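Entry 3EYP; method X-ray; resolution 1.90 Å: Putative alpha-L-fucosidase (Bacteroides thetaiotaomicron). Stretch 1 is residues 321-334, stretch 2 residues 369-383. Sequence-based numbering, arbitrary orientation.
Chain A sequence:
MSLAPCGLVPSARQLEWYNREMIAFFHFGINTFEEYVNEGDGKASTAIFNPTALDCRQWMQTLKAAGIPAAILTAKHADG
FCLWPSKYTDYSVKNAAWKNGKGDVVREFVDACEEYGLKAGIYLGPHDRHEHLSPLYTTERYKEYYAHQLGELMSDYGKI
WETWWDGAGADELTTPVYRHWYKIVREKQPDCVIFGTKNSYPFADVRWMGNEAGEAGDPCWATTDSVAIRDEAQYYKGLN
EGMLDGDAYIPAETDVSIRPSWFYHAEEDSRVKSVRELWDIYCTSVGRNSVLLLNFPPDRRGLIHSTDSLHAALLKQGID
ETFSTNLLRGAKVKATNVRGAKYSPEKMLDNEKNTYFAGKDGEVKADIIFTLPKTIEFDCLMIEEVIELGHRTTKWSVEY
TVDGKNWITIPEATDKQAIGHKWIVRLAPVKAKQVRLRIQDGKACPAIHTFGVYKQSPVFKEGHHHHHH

Stretch 1 321-334: ETFSTNLLRGAKVK
Stretch 2 (369-383) IFTLPKTIEFDCLMI

Stretch 1 opens in a helix that begins earlier in the chain and includes Thr322, then passes through two overlapping turns into a strand from Lys332 to Lys334. The first, type I from Asn326 to Arg329, is closed by Arg329 N to Asn326 O (2.9 Å) and steadied by Leu328 N to Asn326 OD1 (3.0 Å). The second, type II from Leu328 to Ala331, is closed by Ala331 N to Leu328 O (3.0 Å); at Gly330 (phi/psi 100/-10) a CB would jam against the preceding carbonyl. The strand runs antiparallel, at 159°, to one including Ile369 to Thr371. Hydrogen bonds run from Lys332 N to Thr371 O (2.9 Å) and Thr371 N to Lys332 O (2.8 Å), and from Lys334 N to Ile369 O (3.0 Å) and Ile369 N to Lys334 O (2.9 Å); Val333 and Phe370 form the non-hydrogen-bonded pair between them, Val333 CA to Phe370 CA 4.8 Å. Stretch 2 then turns corners at Pro373-Lys374 and Asp379, leading into a strand including Ile376 and Glu377, then one including Leu381 and Met382 that continues beyond.

Val333 (t) and Phe370 (m, chi2 -98°) share one face, Val333 CG2 3.7 Å from Phe370 CD1; Lys332 and Lys334, modelled only to CB, share the other with Ile369 and Thr371, beta-branched like Val333 and suited to extended backbone. Leu328 (m,t) sets CD1 4.0 Å from the Phe370 ring centroid, a CH-pi contact. Small Ala331 fits at the ring edge, its CB 3.9 Å from Phe370 CB. Leu328 CD2 meets Leu372 CD2 (chi1 m, chi2 143°) at 4.3 Å. Leu327 (m,t) packs hydrocarbon, its CB 3.9 Å from Ile376 CD1 (p,t) and its CD1 4.0 Å from Phe378 CB. The Phe323 ring (m, chi2 -76°) meets polarizable sulfur obliquely: Met382 SD (t,t,p) lies 4.4 Å from its centroid, and Cys380 SG (t) 4.0 Å from Phe323 CZ.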

# COMPACT_ATOMS: atom_id res chain seq x y z
N GLU A 321 15.92 12.18 0.70
CA GLU A 321 17.36 12.36 0.48
C GLU A 321 17.93 11.31 -0.43
O GLU A 321 18.73 11.59 -1.28
CB GLU A 321 18.18 12.39 1.75
CG GLU A 321 17.77 13.53 2.59
CD GLU A 321 18.64 13.74 3.75
OE1 GLU A 321 19.43 12.77 4.11
OE2 GLU A 321 18.50 14.91 4.28
N THR A 322 17.50 10.08 -0.22
CA THR A 322 18.03 8.96 -0.97
C THR A 322 17.79 9.11 -2.47
O THR A 322 18.72 8.98 -3.25
CB THR A 322 17.47 7.60 -0.44
OG1 THR A 322 17.95 7.39 0.89
CG2 THR A 322 17.94 6.42 -1.35
N PHE A 323 16.54 9.40 -2.85
CA PHE A 323 16.11 9.39 -4.26
C PHE A 323 16.14 10.78 -4.95
O PHE A 323 15.77 10.94 -6.10
CB PHE A 323 14.75 8.68 -4.40
CG PHE A 323 14.81 7.23 -3.93
CD1 PHE A 323 15.41 6.25 -4.72
CD2 PHE A 323 14.32 6.86 -2.67
CE1 PHE A 323 15.47 4.93 -4.29
CE2 PHE A 323 14.40 5.52 -2.23
CZ PHE A 323 14.96 4.57 -3.03
N SER A 324 16.68 11.75 -4.24
CA SER A 324 16.74 13.12 -4.75
C SER A 324 17.73 13.20 -5.90
O SER A 324 17.53 13.93 -6.85
CB SER A 324 17.14 14.13 -3.67
OG SER A 324 18.43 13.83 -3.14
N THR A 325 18.77 12.42 -5.85
CA THR A 325 19.81 12.51 -6.86
C THR A 325 20.09 11.18 -7.53
O THR A 325 20.75 10.31 -6.97
CB THR A 325 21.11 13.12 -6.25
OG1 THR A 325 20.78 14.40 -5.66
CG2 THR A 325 22.19 13.34 -7.32
N ASN A 326 19.55 11.04 -8.74
CA ASN A 326 19.89 9.91 -9.59
C ASN A 326 21.33 10.12 -10.10
O ASN A 326 21.60 11.01 -10.91
CB ASN A 326 18.92 9.82 -10.76
CG ASN A 326 19.15 8.61 -11.60
OD1 ASN A 326 20.14 7.88 -11.42
ND2 ASN A 326 18.25 8.40 -12.53
N LEU A 327 22.23 9.30 -9.57
CA LEU A 327 23.66 9.40 -9.83
C LEU A 327 23.99 9.09 -11.28
O LEU A 327 25.11 9.33 -11.76
CB LEU A 327 24.47 8.50 -8.91
CG LEU A 327 24.35 8.93 -7.45
CD1 LEU A 327 25.16 8.03 -6.53
CD2 LEU A 327 24.73 10.44 -7.29
N LEU A 328 23.01 8.56 -11.99
CA LEU A 328 23.24 8.27 -13.40
C LEU A 328 23.04 9.53 -14.22
O LEU A 328 23.40 9.56 -15.40
CB LEU A 328 22.31 7.18 -13.95
CG LEU A 328 22.46 5.79 -13.36
CD1 LEU A 328 21.46 4.86 -14.04
CD2 LEU A 328 23.91 5.29 -13.45
N ARG A 329 22.44 10.57 -13.64
CA ARG A 329 22.11 11.70 -14.49
C ARG A 329 23.38 12.31 -15.06
O ARG A 329 24.41 12.40 -14.42
CB ARG A 329 21.19 12.69 -13.81
CG ARG A 329 19.71 12.32 -14.20
CD ARG A 329 18.68 13.06 -13.35
NE ARG A 329 18.86 14.50 -13.50
CZ ARG A 329 18.34 15.23 -14.47
NH1 ARG A 329 18.59 16.54 -14.49
NH2 ARG A 329 17.56 14.68 -15.40
N GLY A 330 23.31 12.65 -16.31
CA GLY A 330 24.45 13.28 -16.95
C GLY A 330 25.22 12.29 -17.76
O GLY A 330 26.09 12.67 -18.56
N ALA A 331 24.86 11.02 -17.58
CA ALA A 331 25.54 9.90 -18.29
C ALA A 331 25.41 9.99 -19.80
O ALA A 331 24.50 10.62 -20.34
CB ALA A 331 25.04 8.51 -17.79
N LYS A 332 26.37 9.39 -20.46
CA LYS A 332 26.26 9.13 -21.90
C LYS A 332 25.65 7.76 -21.97
O LYS A 332 26.11 6.85 -21.30
CB LYS A 332 27.61 9.12 -22.62
N VAL A 333 24.62 7.63 -22.79
CA VAL A 333 23.83 6.37 -22.81
C VAL A 333 23.87 5.70 -24.18
O VAL A 333 23.61 6.32 -25.18
CB VAL A 333 22.34 6.62 -22.34
CG1 VAL A 333 21.58 5.30 -22.16
CG2 VAL A 333 22.29 7.37 -21.00
N LYS A 334 24.24 4.43 -24.20
CA LYS A 334 24.12 3.59 -25.40
C LYS A 334 23.24 2.35 -25.08
O LYS A 334 23.48 1.63 -24.12
CB LYS A 334 25.51 3.12 -25.90
N ILE A 369 23.88 0.90 -21.39
CA ILE A 369 25.15 1.20 -20.74
C ILE A 369 25.19 2.68 -20.49
O ILE A 369 24.96 3.49 -21.39
CB ILE A 369 26.37 0.72 -21.58
CG1 ILE A 369 26.33 -0.78 -21.64
CG2 ILE A 369 27.74 1.22 -20.97
CD1 ILE A 369 27.48 -1.43 -22.47
N PHE A 370 25.43 3.00 -19.23
CA PHE A 370 25.50 4.36 -18.79
C PHE A 370 26.94 4.62 -18.49
O PHE A 370 27.52 3.97 -17.64
CB PHE A 370 24.64 4.59 -17.53
CG PHE A 370 23.19 4.21 -17.71
CD1 PHE A 370 22.25 5.16 -17.99
CD2 PHE A 370 22.79 2.90 -17.61
CE1 PHE A 370 20.90 4.80 -18.15
CE2 PHE A 370 21.46 2.53 -17.78
CZ PHE A 370 20.54 3.48 -18.05
N THR A 371 27.50 5.56 -19.24
CA THR A 371 28.91 5.97 -19.05
C THR A 371 28.96 7.32 -18.35
O THR A 371 28.48 8.35 -18.84
CB THR A 371 29.69 5.98 -20.38
OG1 THR A 371 29.67 4.68 -20.97
CG2 THR A 371 31.15 6.37 -20.13
N LEU A 372 29.51 7.28 -17.16
CA LEU A 372 29.50 8.42 -16.27
C LEU A 372 30.77 9.23 -16.43
O LEU A 372 31.85 8.67 -16.48
CB LEU A 372 29.38 7.96 -14.82
CG LEU A 372 28.03 7.28 -14.56
CD1 LEU A 372 28.18 6.11 -13.60
CD2 LEU A 372 27.00 8.28 -14.10
N PRO A 373 30.65 10.55 -16.48
CA PRO A 373 31.84 11.39 -16.67
C PRO A 373 32.86 11.22 -15.57
O PRO A 373 34.06 11.25 -15.81
CB PRO A 373 31.28 12.81 -16.62
CG PRO A 373 29.95 12.67 -15.99
CD PRO A 373 29.43 11.35 -16.40
N LYS A 374 32.37 11.05 -14.36
CA LYS A 374 33.26 10.74 -13.22
C LYS A 374 32.72 9.53 -12.47
O LYS A 374 31.52 9.28 -12.45
CB LYS A 374 33.36 11.96 -12.29
N THR A 375 33.61 8.79 -11.83
CA THR A 375 33.16 7.63 -11.07
C THR A 375 32.31 8.01 -9.85
O THR A 375 32.58 8.93 -9.08
CB THR A 375 34.28 6.67 -10.65
OG1 THR A 375 34.68 6.93 -9.31
CG2 THR A 375 35.45 6.71 -11.59
N ILE A 376 31.25 7.24 -9.72
CA ILE A 376 30.25 7.42 -8.66
C ILE A 376 30.30 6.30 -7.64
O ILE A 376 30.76 5.19 -7.90
CB ILE A 376 28.82 7.47 -9.27
CG1 ILE A 376 28.49 6.14 -9.98
CG2 ILE A 376 28.70 8.64 -10.21
CD1 ILE A 376 27.04 6.01 -10.52
N GLU A 377 29.78 6.60 -6.45
CA GLU A 377 29.57 5.59 -5.40
C GLU A 377 28.06 5.45 -5.10
O GLU A 377 27.35 6.43 -4.80
CB GLU A 377 30.32 5.93 -4.13
CG GLU A 377 30.40 4.77 -3.18
CD GLU A 377 30.88 5.16 -1.77
OE1 GLU A 377 30.86 6.37 -1.41
OE2 GLU A 377 31.26 4.23 -1.02
N PHE A 378 27.57 4.23 -5.22
CA PHE A 378 26.14 3.95 -4.91
C PHE A 378 25.91 2.64 -4.18
O PHE A 378 26.69 1.71 -4.26
CB PHE A 378 25.26 4.06 -6.17
CG PHE A 378 25.52 2.97 -7.20
CD1 PHE A 378 24.73 1.84 -7.25
CD2 PHE A 378 26.55 3.11 -8.12
CE1 PHE A 378 24.97 0.84 -8.19
CE2 PHE A 378 26.80 2.12 -9.07
CZ PHE A 378 26.01 0.98 -9.10
N ASP A 379 24.77 2.60 -3.49
CA ASP A 379 24.39 1.45 -2.68
C ASP A 379 22.86 1.14 -2.72
O ASP A 379 22.33 0.49 -1.85
CB ASP A 379 24.85 1.66 -1.23
CG ASP A 379 24.21 2.89 -0.54
OD1 ASP A 379 23.35 3.58 -1.15
OD2 ASP A 379 24.59 3.18 0.63
N CYS A 380 22.21 1.65 -3.74
CA CYS A 380 20.76 1.50 -3.94
C CYS A 380 20.46 1.79 -5.40
O CYS A 380 21.12 2.60 -6.01
CB CYS A 380 20.00 2.52 -3.04
SG CYS A 380 18.22 2.31 -3.04
N LEU A 381 19.48 1.09 -5.96
CA LEU A 381 18.97 1.36 -7.29
C LEU A 381 17.48 1.05 -7.36
O LEU A 381 16.92 0.34 -6.50
CB LEU A 381 19.71 0.60 -8.40
CG LEU A 381 19.75 -0.93 -8.32
CD1 LEU A 381 18.46 -1.54 -8.92
CD2 LEU A 381 21.02 -1.51 -8.96
N MET A 382 16.88 1.65 -8.37
CA MET A 382 15.41 1.62 -8.57
C MET A 382 15.07 1.63 -10.06
O MET A 382 15.74 2.26 -10.89
CB MET A 382 14.78 2.85 -7.93
CG MET A 382 13.22 2.96 -8.03
SD MET A 382 12.57 4.24 -6.83
CE MET A 382 12.96 5.70 -7.71
N ILE A 383 14.01 0.92 -10.36
CA ILE A 383 13.55 0.76 -11.71
C ILE A 383 12.01 0.73 -11.69
O ILE A 383 11.41 0.14 -10.79
CB ILE A 383 14.20 -0.52 -12.35
CG1 ILE A 383 13.95 -0.61 -13.85
CG2 ILE A 383 13.73 -1.84 -11.69
CD1 ILE A 383 14.91 -1.59 -14.48